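Local atomic coordinates of GTP-binding nuclear protein GSP1 (Encephalitozoon cuniculi, PDB entry 4DJT), a protein that probably acts as a Ran-type small GTPase, binding guanine nucleotides to support protein import into the nucleus and RNA export. Residues I28-D33 / H160-P165; A75-V80 / A104-E109; K108-Q111 / E117-I120. One frame throughout, in Å; residues are numbered along the deposited sequence.

Interaction 1 (I28-D33 / H160-P165)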
loop_
_atom_site.group_PDB
_atom_site.type_symbol
_atom_site.label_atom_id
_atom_site.label_comp_id
_atom_site.label_asym_id
_atom_site.label_seq_id
_atom_site.Cartn_x
_atom_site.Cartn_y
_atom_site.Cartn_z
ATOM N N ILE A 28 -4.691 4.323 3.821
ATOM C CA ILE A 28 -3.762 5.438 3.622
ATOM C C ILE A 28 -4.377 6.829 3.797
ATOM O O ILE A 28 -3.657 7.773 4.047
ATOM C CB ILE A 28 -3.114 5.372 2.242
ATOM C CG1 ILE A 28 -1.804 6.197 2.188
ATOM C CG2 ILE A 28 -4.147 5.745 1.179
ATOM C CD1 ILE A 28 -0.678 5.676 3.078
ATOM N N ASN A 29 -5.703 6.957 3.627
ATOM C CA ASN A 29 -6.326 8.266 3.486
ATOM C C ASN A 29 -6.519 8.896 4.902
ATOM O O ASN A 29 -7.658 9.086 5.383
ATOM C CB ASN A 29 -7.632 8.133 2.740
ATOM C CG ASN A 29 -8.306 9.463 2.466
ATOM O OD1 ASN A 29 -7.671 10.525 2.468
ATOM N ND2 ASN A 29 -9.592 9.413 2.244
ATOM N N ARG A 30 -5.370 9.106 5.544
ATOM C CA ARG A 30 -5.269 9.679 6.872
ATOM C C ARG A 30 -4.455 10.950 6.774
ATOM O O ARG A 30 -3.814 11.219 5.769
ATOM C CB ARG A 30 -4.634 8.657 7.841
ATOM C CG ARG A 30 -5.446 7.375 7.947
ATOM C CD ARG A 30 -4.703 6.272 8.723
ATOM N NE ARG A 30 -5.653 5.628 9.597
ATOM C CZ ARG A 30 -6.332 4.524 9.322
ATOM N NH1 ARG A 30 -7.212 4.063 10.209
ATOM N NH2 ARG A 30 -6.089 3.834 8.221
ATOM N N VAL A 31 -4.485 11.753 7.815
ATOM C CA VAL A 31 -3.843 13.047 7.734
ATOM C C VAL A 31 -2.356 12.926 7.417
ATOM O O VAL A 31 -1.871 13.598 6.504
ATOM C CB VAL A 31 -4.081 13.874 9.017
ATOM C CG1 VAL A 31 -3.172 15.088 9.045
ATOM C CG2 VAL A 31 -5.561 14.249 9.128
ATOM N N LEU A 32 -1.648 12.037 8.125
ATOM C CA LEU A 32 -0.197 11.804 7.857
ATOM C C LEU A 32 0.546 13.141 7.871
ATOM O O LEU A 32 0.389 13.879 8.834
ATOM C CB LEU A 32 -0.022 11.014 6.546
ATOM C CG LEU A 32 -0.857 9.724 6.516
ATOM C CD1 LEU A 32 -0.793 9.032 5.141
ATOM C CD2 LEU A 32 -0.404 8.744 7.622
ATOM N N ASP A 33 1.379 13.452 6.861
ATOM C CA ASP A 33 2.127 14.720 6.856
ATOM C C ASP A 33 1.211 15.916 6.737
ATOM O O ASP A 33 1.638 17.030 7.044
ATOM C CB ASP A 33 3.147 14.794 5.719
ATOM C CG ASP A 33 4.291 13.866 5.909
ATOM O OD1 ASP A 33 4.333 13.200 6.974
ATOM O OD2 ASP A 33 5.132 13.794 4.991
ATOM N N HIS A 160 -4.596 -0.766 13.092
ATOM C CA HIS A 160 -3.811 -1.850 13.699
ATOM C C HIS A 160 -2.702 -2.207 12.751
ATOM O O HIS A 160 -2.958 -2.556 11.614
ATOM C CB HIS A 160 -4.686 -3.086 13.973
ATOM C CG HIS A 160 -3.924 -4.306 14.517
ATOM N ND1 HIS A 160 -3.394 -4.344 15.765
ATOM C CD2 HIS A 160 -3.667 -5.566 13.944
ATOM C CE1 HIS A 160 -2.819 -5.553 15.982
ATOM N NE2 HIS A 160 -2.997 -6.308 14.876
ATOM N N ASN A 161 -1.466 -2.097 13.233
ATOM C CA ASN A 161 -0.259 -2.432 12.483
ATOM C C ASN A 161 0.061 -1.506 11.296
ATOM O O ASN A 161 0.794 -1.913 10.396
ATOM C CB ASN A 161 -0.283 -3.910 11.994
ATOM C CG ASN A 161 0.051 -4.894 13.092
ATOM O OD1 ASN A 161 0.371 -4.504 14.205
ATOM N ND2 ASN A 161 -0.063 -6.201 12.783
ATOM N N PHE A 162 -0.436 -0.261 11.332
ATOM C CA PHE A 162 -0.304 0.658 10.217
ATOM C C PHE A 162 1.140 0.794 9.783
ATOM O O PHE A 162 1.438 0.830 8.593
ATOM C CB PHE A 162 -0.798 2.068 10.564
ATOM C CG PHE A 162 -0.563 3.068 9.457
ATOM C CD1 PHE A 162 -1.470 3.202 8.421
ATOM C CD2 PHE A 162 0.605 3.828 9.406
ATOM C CE1 PHE A 162 -1.249 4.070 7.380
ATOM C CE2 PHE A 162 0.847 4.705 8.369
ATOM C CZ PHE A 162 -0.105 4.855 7.348
ATOM N N GLY A 163 2.028 0.943 10.772
ATOM C CA GLY A 163 3.418 1.182 10.488
ATOM C C GLY A 163 4.223 0.041 9.944
ATOM O O GLY A 163 5.327 0.289 9.384
ATOM N N LEU A 164 3.749 -1.208 10.105
ATOM C CA LEU A 164 4.625 -2.351 9.830
ATOM C C LEU A 164 5.088 -2.431 8.356
ATOM O O LEU A 164 6.264 -2.686 8.115
ATOM C CB LEU A 164 3.997 -3.694 10.298
ATOM C CG LEU A 164 3.715 -3.782 11.806
ATOM C CD1 LEU A 164 3.168 -5.177 12.129
ATOM C CD2 LEU A 164 4.982 -3.513 12.625
ATOM N N PRO A 165 4.161 -2.225 7.367
ATOM C CA PRO A 165 4.642 -2.291 5.990
ATOM C C PRO A 165 5.716 -1.249 5.712
ATOM O O PRO A 165 6.683 -1.531 5.021
ATOM C CB PRO A 165 3.382 -2.035 5.161
ATOM C CG PRO A 165 2.277 -2.555 6.074
ATOM C CD PRO A 165 2.711 -2.033 7.413
#
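The phenyl ring of Phe162 is the flat group against which Ile28, Arg30 and Leu32 pack. Ile28 comes in at the ring edge, its CD1 lying near the ring plane and 4.4 Å from CZ. Leu32 reaches the same corner of the ring at a slant, with CD2 3.9 Å from Phe162 CZ, while the aliphatic part of Arg30 meets the neighbouring corner, CD to CE1, at 4.3 Å. Beyond these three, the ring stacks with Tyr27 and meets Phe166 with the two planes inclined at about 35°. Phe162 arrives here because its CG stands anti to the backbone N (chi1 175°), which sends the ring out of the type I turn Asn161-Leu164 toward the loop. The contact thus joins two parts of the Ras-like GTPase fold: the chain leaving the helix that follows the P-loop, and the turn between the Ser155-Lys157 nucleotide-binding residues and helix 164-174. Tyr27 OH adds a hydrogen bond to the carbonyl O of Phe162. Beyond its aliphatic stem, the Arg30 guanidinium donates to three backbone carbonyls: NH2 to Tyr27, NH1 to Ala156 and NE to Leu187, which together fix the rotation of the planar end. The loop itself bends sharply at Asn29, the centre of an inverse gamma turn in which Arg30 N bonds to Ile28 O at 2.6 Å.

Interaction 2 (A75-V80 / A104-E109)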
loop_
_atom_site.group_PDB
_atom_site.type_symbol
_atom_site.label_atom_id
_atom_site.label_comp_id
_atom_site.label_asym_id
_atom_site.label_seq_id
_atom_site.Cartn_x
_atom_site.Cartn_y
_atom_site.Cartn_z
ATOM N N ALA A 75 -11.514 -0.962 -14.425
ATOM C CA ALA A 75 -10.484 -0.725 -15.442
ATOM C C ALA A 75 -9.114 -1.148 -15.007
ATOM O O ALA A 75 -8.880 -1.413 -13.837
ATOM C CB ALA A 75 -10.463 0.752 -15.813
ATOM N N VAL A 76 -8.190 -1.186 -15.969
ATOM C CA VAL A 76 -6.776 -1.449 -15.700
ATOM C C VAL A 76 -6.070 -0.137 -15.371
ATOM O O VAL A 76 -6.348 0.879 -15.975
ATOM C CB VAL A 76 -6.094 -2.095 -16.934
ATOM C CG1 VAL A 76 -6.042 -1.114 -18.100
ATOM C CG2 VAL A 76 -4.695 -2.597 -16.598
ATOM N N LEU A 77 -5.152 -0.159 -14.424
ATOM C CA LEU A 77 -4.419 1.059 -14.071
ATOM C C LEU A 77 -3.386 1.360 -15.143
ATOM O O LEU A 77 -2.836 0.437 -15.761
ATOM C CB LEU A 77 -3.739 0.928 -12.693
ATOM C CG LEU A 77 -4.627 0.666 -11.463
ATOM C CD1 LEU A 77 -3.762 0.694 -10.205
ATOM C CD2 LEU A 77 -5.731 1.710 -11.361
ATOM N N LYS A 78 -3.146 2.655 -15.369
ATOM C CA LYS A 78 -2.162 3.127 -16.330
ATOM C C LYS A 78 -0.757 2.816 -15.821
ATOM O O LYS A 78 -0.522 2.762 -14.624
ATOM C CB LYS A 78 -2.306 4.643 -16.532
ATOM C CG LYS A 78 -3.436 5.040 -17.461
ATOM C CD LYS A 78 -3.731 6.528 -17.366
ATOM C CE LYS A 78 -4.885 6.933 -18.282
ATOM N NZ LYS A 78 -4.970 8.418 -18.484
ATOM N N ASP A 79 0.166 2.614 -16.751
ATOM C CA ASP A 79 1.559 2.378 -16.426
ATOM C C ASP A 79 2.152 3.498 -15.586
ATOM O O ASP A 79 2.969 3.239 -14.718
ATOM C CB ASP A 79 2.399 2.212 -17.711
ATOM C CG ASP A 79 2.073 0.918 -18.487
ATOM O OD1 ASP A 79 1.332 0.048 -17.969
ATOM O OD2 ASP A 79 2.578 0.773 -19.626
ATOM N N VAL A 80 1.748 4.742 -15.850
ATOM C CA VAL A 80 2.258 5.895 -15.083
ATOM C C VAL A 80 1.939 5.814 -13.592
ATOM O O VAL A 80 2.638 6.407 -12.792
ATOM C CB VAL A 80 1.787 7.255 -15.659
ATOM C CG1 VAL A 80 2.615 7.611 -16.891
ATOM C CG2 VAL A 80 0.303 7.226 -15.982
ATOM N N ALA A 104 -1.964 -12.572 -7.834
ATOM C CA ALA A 104 -0.878 -12.879 -8.758
ATOM C C ALA A 104 -0.911 -11.930 -9.945
ATOM O O ALA A 104 0.134 -11.542 -10.478
ATOM C CB ALA A 104 -0.980 -14.340 -9.232
ATOM N N ARG A 105 -2.110 -11.599 -10.366
ATOM C CA ARG A 105 -2.347 -10.632 -11.435
ATOM C C ARG A 105 -1.818 -9.238 -11.051
ATOM O O ARG A 105 -1.190 -8.567 -11.866
ATOM C CB ARG A 105 -3.851 -10.543 -11.756
ATOM N N TRP A 106 -2.067 -8.829 -9.805
ATOM C CA TRP A 106 -1.560 -7.561 -9.288
ATOM C C TRP A 106 -0.073 -7.541 -9.213
ATOM O O TRP A 106 0.576 -6.578 -9.665
ATOM C CB TRP A 106 -2.162 -7.240 -7.908
ATOM C CG TRP A 106 -3.529 -6.630 -7.987
ATOM C CD1 TRP A 106 -4.747 -7.209 -7.628
ATOM C CD2 TRP A 106 -3.869 -5.311 -8.490
ATOM N NE1 TRP A 106 -5.779 -6.343 -7.858
ATOM C CE2 TRP A 106 -5.315 -5.184 -8.367
ATOM C CE3 TRP A 106 -3.142 -4.248 -9.001
ATOM C CZ2 TRP A 106 -5.983 -4.050 -8.753
ATOM C CZ3 TRP A 106 -3.831 -3.094 -9.387
ATOM C CH2 TRP A 106 -5.213 -3.003 -9.269
ATOM N N VAL A 107 0.516 -8.597 -8.662
ATOM C CA VAL A 107 1.975 -8.691 -8.660
ATOM C C VAL A 107 2.534 -8.589 -10.089
ATOM O O VAL A 107 3.528 -7.872 -10.329
ATOM C CB VAL A 107 2.479 -9.988 -7.982
ATOM C CG1 VAL A 107 3.982 -10.192 -8.242
ATOM C CG2 VAL A 107 2.169 -9.967 -6.479
ATOM N N LYS A 108 1.928 -9.303 -11.031
ATOM C CA LYS A 108 2.468 -9.333 -12.407
ATOM C C LYS A 108 2.333 -7.960 -13.065
ATOM O O LYS A 108 3.230 -7.521 -13.753
ATOM C CB LYS A 108 1.792 -10.400 -13.286
ATOM N N GLU A 109 1.227 -7.279 -12.803
ATOM C CA GLU A 109 0.980 -5.971 -13.376
ATOM C C GLU A 109 2.029 -4.953 -12.860
ATOM O O GLU A 109 2.590 -4.171 -13.646
ATOM C CB GLU A 109 -0.445 -5.545 -13.028
ATOM C CG GLU A 109 -0.970 -4.350 -13.789
ATOM C CD GLU A 109 -2.422 -4.053 -13.465
ATOM O OE1 GLU A 109 -3.263 -4.980 -13.598
ATOM O OE2 GLU A 109 -2.709 -2.911 -13.072
#
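Leu77 and Glu109 bring the two backbones together, their CA atoms 8.9 Å apart, where an extended run of chain leading into helix 79-82 passes the side of helix 103-114. At that spacing the gap is bridged by side chains. Leu77 points at the helix and extends CD1 to the six-membered end of the Trp106 indole, 3.9 Å from CZ3 and 4.1 Å from CH2. The methyl lies in the plane of the indole, so this is an edge contact rather than one over a face, and the two side chains meet at about a right angle. At the other end of the indole, NE1 donates to Asp19 OD1, a bond that probably helps to fix how the indole is turned.

Glu109 supplies the second half of the contact. With CG anti to the backbone N (chi1 -167°) and the chain straight beyond it, the carboxylate is carried well out from the helix. OE2 then sits 4.0 Å from Leu77 CB, and 3.9 Å from Leu77 N, too long for a hydrogen bond. The polar partner of OE2 is instead Tyr82 OH, so a residue of helix 79-82 holds the carboxylate beside the Leu77 backbone. Val76 closes in from the more exposed side, its CG2 lying 4.1 Å from OE1 of Glu109 and equally far from OE2. Residues 75-80 belong to the predicted switch II region, and their seating against helix 103-114, with Trp106 touching the P-loop, represents the switch II-helix interface of a Ras-superfamily GTPase.

Interaction 3 (K108-Q111 / E117-I120); sequences KEFQ and EAPI
Ile120 reaches from the start of its strand to Phe110 and Gln111 on the helix, and the contact builds up along its longer branch. CB points toward the helix but merely sets the direction. The next atom, CG1, stands beyond the CD2-CE2 side of the Phe110 ring, raised from its plane, 4.0 Å from each of these two atoms. Because chi2 is extended (-178°), CD1 continues straight on, reaching Phe110 CD2 at 3.8 Å in an oblique approach and, 4.0 Å away, the amide NE2 of Gln111. Isoleucine and phenylalanine therefore lie alongside each other, pointing in opposite senses. This is the return leg of a beta-alpha-beta crossover: the chain passes from strand 87-93 through the short helix 97-101 into helix 103-114, then returns as the adjacent parallel strand 120-125, ending at the nucleotide-binding residues Asn125-Asp128. Ala118 joins the packing from the incoming loop, its CB near the plane of the Phe110 ring and at its edge, 4.1 Å from CE2. Gln111 makes the polar link. Its NE2 donates to a water at 2.9 Å, and that water in turn donates to Ala118 O at 2.7 Å, tying helix to loop just beside the apolar cluster. Pro119 faces away from this helix and packs on Leu169, Ile172 and Phe173 of helix 164-174, while its backbone bonds to Ala88 of strand 87-93.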
loop_
_atom_site.group_PDB
_atom_site.type_symbol
_atom_site.label_atom_id
_atom_site.label_comp_id
_atom_site.label_asym_id
_atom_site.label_seq_id
_atom_site.Cartn_x
_atom_site.Cartn_y
_atom_site.Cartn_z
ATOM N N LYS A 108 1.928 -9.303 -11.031
ATOM C CA LYS A 108 2.468 -9.333 -12.407
ATOM C C LYS A 108 2.333 -7.960 -13.065
ATOM O O LYS A 108 3.230 -7.521 -13.753
ATOM C CB LYS A 108 1.792 -10.400 -13.286
ATOM N N GLU A 109 1.227 -7.279 -12.803
ATOM C CA GLU A 109 0.980 -5.971 -13.376
ATOM C C GLU A 109 2.029 -4.953 -12.860
ATOM O O GLU A 109 2.590 -4.171 -13.646
ATOM C CB GLU A 109 -0.445 -5.545 -13.028
ATOM C CG GLU A 109 -0.970 -4.350 -13.789
ATOM C CD GLU A 109 -2.422 -4.053 -13.465
ATOM O OE1 GLU A 109 -3.263 -4.980 -13.598
ATOM O OE2 GLU A 109 -2.709 -2.911 -13.072
ATOM N N PHE A 110 2.321 -5.008 -11.558
ATOM C CA PHE A 110 3.291 -4.127 -10.936
ATOM C C PHE A 110 4.701 -4.407 -11.464
ATOM O O PHE A 110 5.388 -3.484 -11.938
ATOM C CB PHE A 110 3.220 -4.247 -9.389
ATOM C CG PHE A 110 4.248 -3.430 -8.658
ATOM C CD1 PHE A 110 4.080 -2.064 -8.480
ATOM C CD2 PHE A 110 5.387 -4.025 -8.140
ATOM C CE1 PHE A 110 5.034 -1.314 -7.815
ATOM C CE2 PHE A 110 6.340 -3.278 -7.465
ATOM C CZ PHE A 110 6.160 -1.929 -7.288
ATOM N N GLN A 111 5.098 -5.682 -11.409
ATOM C CA GLN A 111 6.386 -6.118 -11.873
ATOM C C GLN A 111 6.578 -5.941 -13.372
ATOM O O GLN A 111 7.697 -5.758 -13.820
ATOM C CB GLN A 111 6.639 -7.569 -11.461
ATOM C CG GLN A 111 6.584 -7.755 -9.967
ATOM C CD GLN A 111 7.101 -9.077 -9.532
ATOM O OE1 GLN A 111 6.767 -10.106 -10.135
ATOM N NE2 GLN A 111 7.926 -9.081 -8.500
ATOM N N GLU A 117 12.615 -6.831 -8.715
ATOM C CA GLU A 117 13.437 -6.600 -7.509
ATOM C C GLU A 117 12.732 -5.749 -6.441
ATOM O O GLU A 117 12.955 -5.942 -5.247
ATOM C CB GLU A 117 14.740 -5.918 -7.856
ATOM C CG GLU A 117 15.702 -6.757 -8.671
ATOM C CD GLU A 117 16.989 -6.022 -8.876
ATOM O OE1 GLU A 117 17.206 -5.525 -10.009
ATOM O OE2 GLU A 117 17.745 -5.873 -7.872
ATOM N N ALA A 118 11.919 -4.803 -6.886
ATOM C CA ALA A 118 11.213 -3.892 -5.964
ATOM C C ALA A 118 10.345 -4.637 -4.965
ATOM O O ALA A 118 9.518 -5.484 -5.346
ATOM C CB ALA A 118 10.383 -2.887 -6.753
ATOM N N PRO A 119 10.491 -4.313 -3.682
ATOM C CA PRO A 119 9.774 -5.069 -2.679
ATOM C C PRO A 119 8.267 -4.893 -2.782
ATOM O O PRO A 119 7.767 -3.755 -3.004
ATOM C CB PRO A 119 10.264 -4.474 -1.364
ATOM C CG PRO A 119 10.810 -3.140 -1.716
ATOM C CD PRO A 119 11.424 -3.344 -3.069
ATOM N N ILE A 120 7.558 -6.001 -2.598
ATOM C CA ILE A 120 6.121 -6.003 -2.493
ATOM C C ILE A 120 5.743 -6.554 -1.113
ATOM O O ILE A 120 6.182 -7.626 -0.748
ATOM C CB ILE A 120 5.477 -6.880 -3.584
ATOM C CG1 ILE A 120 5.912 -6.450 -4.991
ATOM C CG2 ILE A 120 3.973 -6.842 -3.478
ATOM C CD1 ILE A 120 5.260 -7.265 -6.097
HETATM O O HOH W 1 8.762 -6.425 -7.735
#

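Interactions 2 and 3 are neighbours on helix 103-114: they share Lys108 and Glu109, their centres are 10 Å apart, and they touch where Val107 CG1 meets Ile120 CD1 at 3.8 Å. Interaction 1 lies across the centre of the chain, about 23 Å from interaction 2 and 21 Å from interaction 3 between centres, and both are nested within the loop it closes. The nucleotide site relates the two sides. The Ile28 side chain comes within about 7 Å of both GDP and the magnesium ion, and that of Trp106 within about 8 Å of GDP. Interaction 3 is more remote, the side chain of Phe110 standing about 11 Å from that of Lys24.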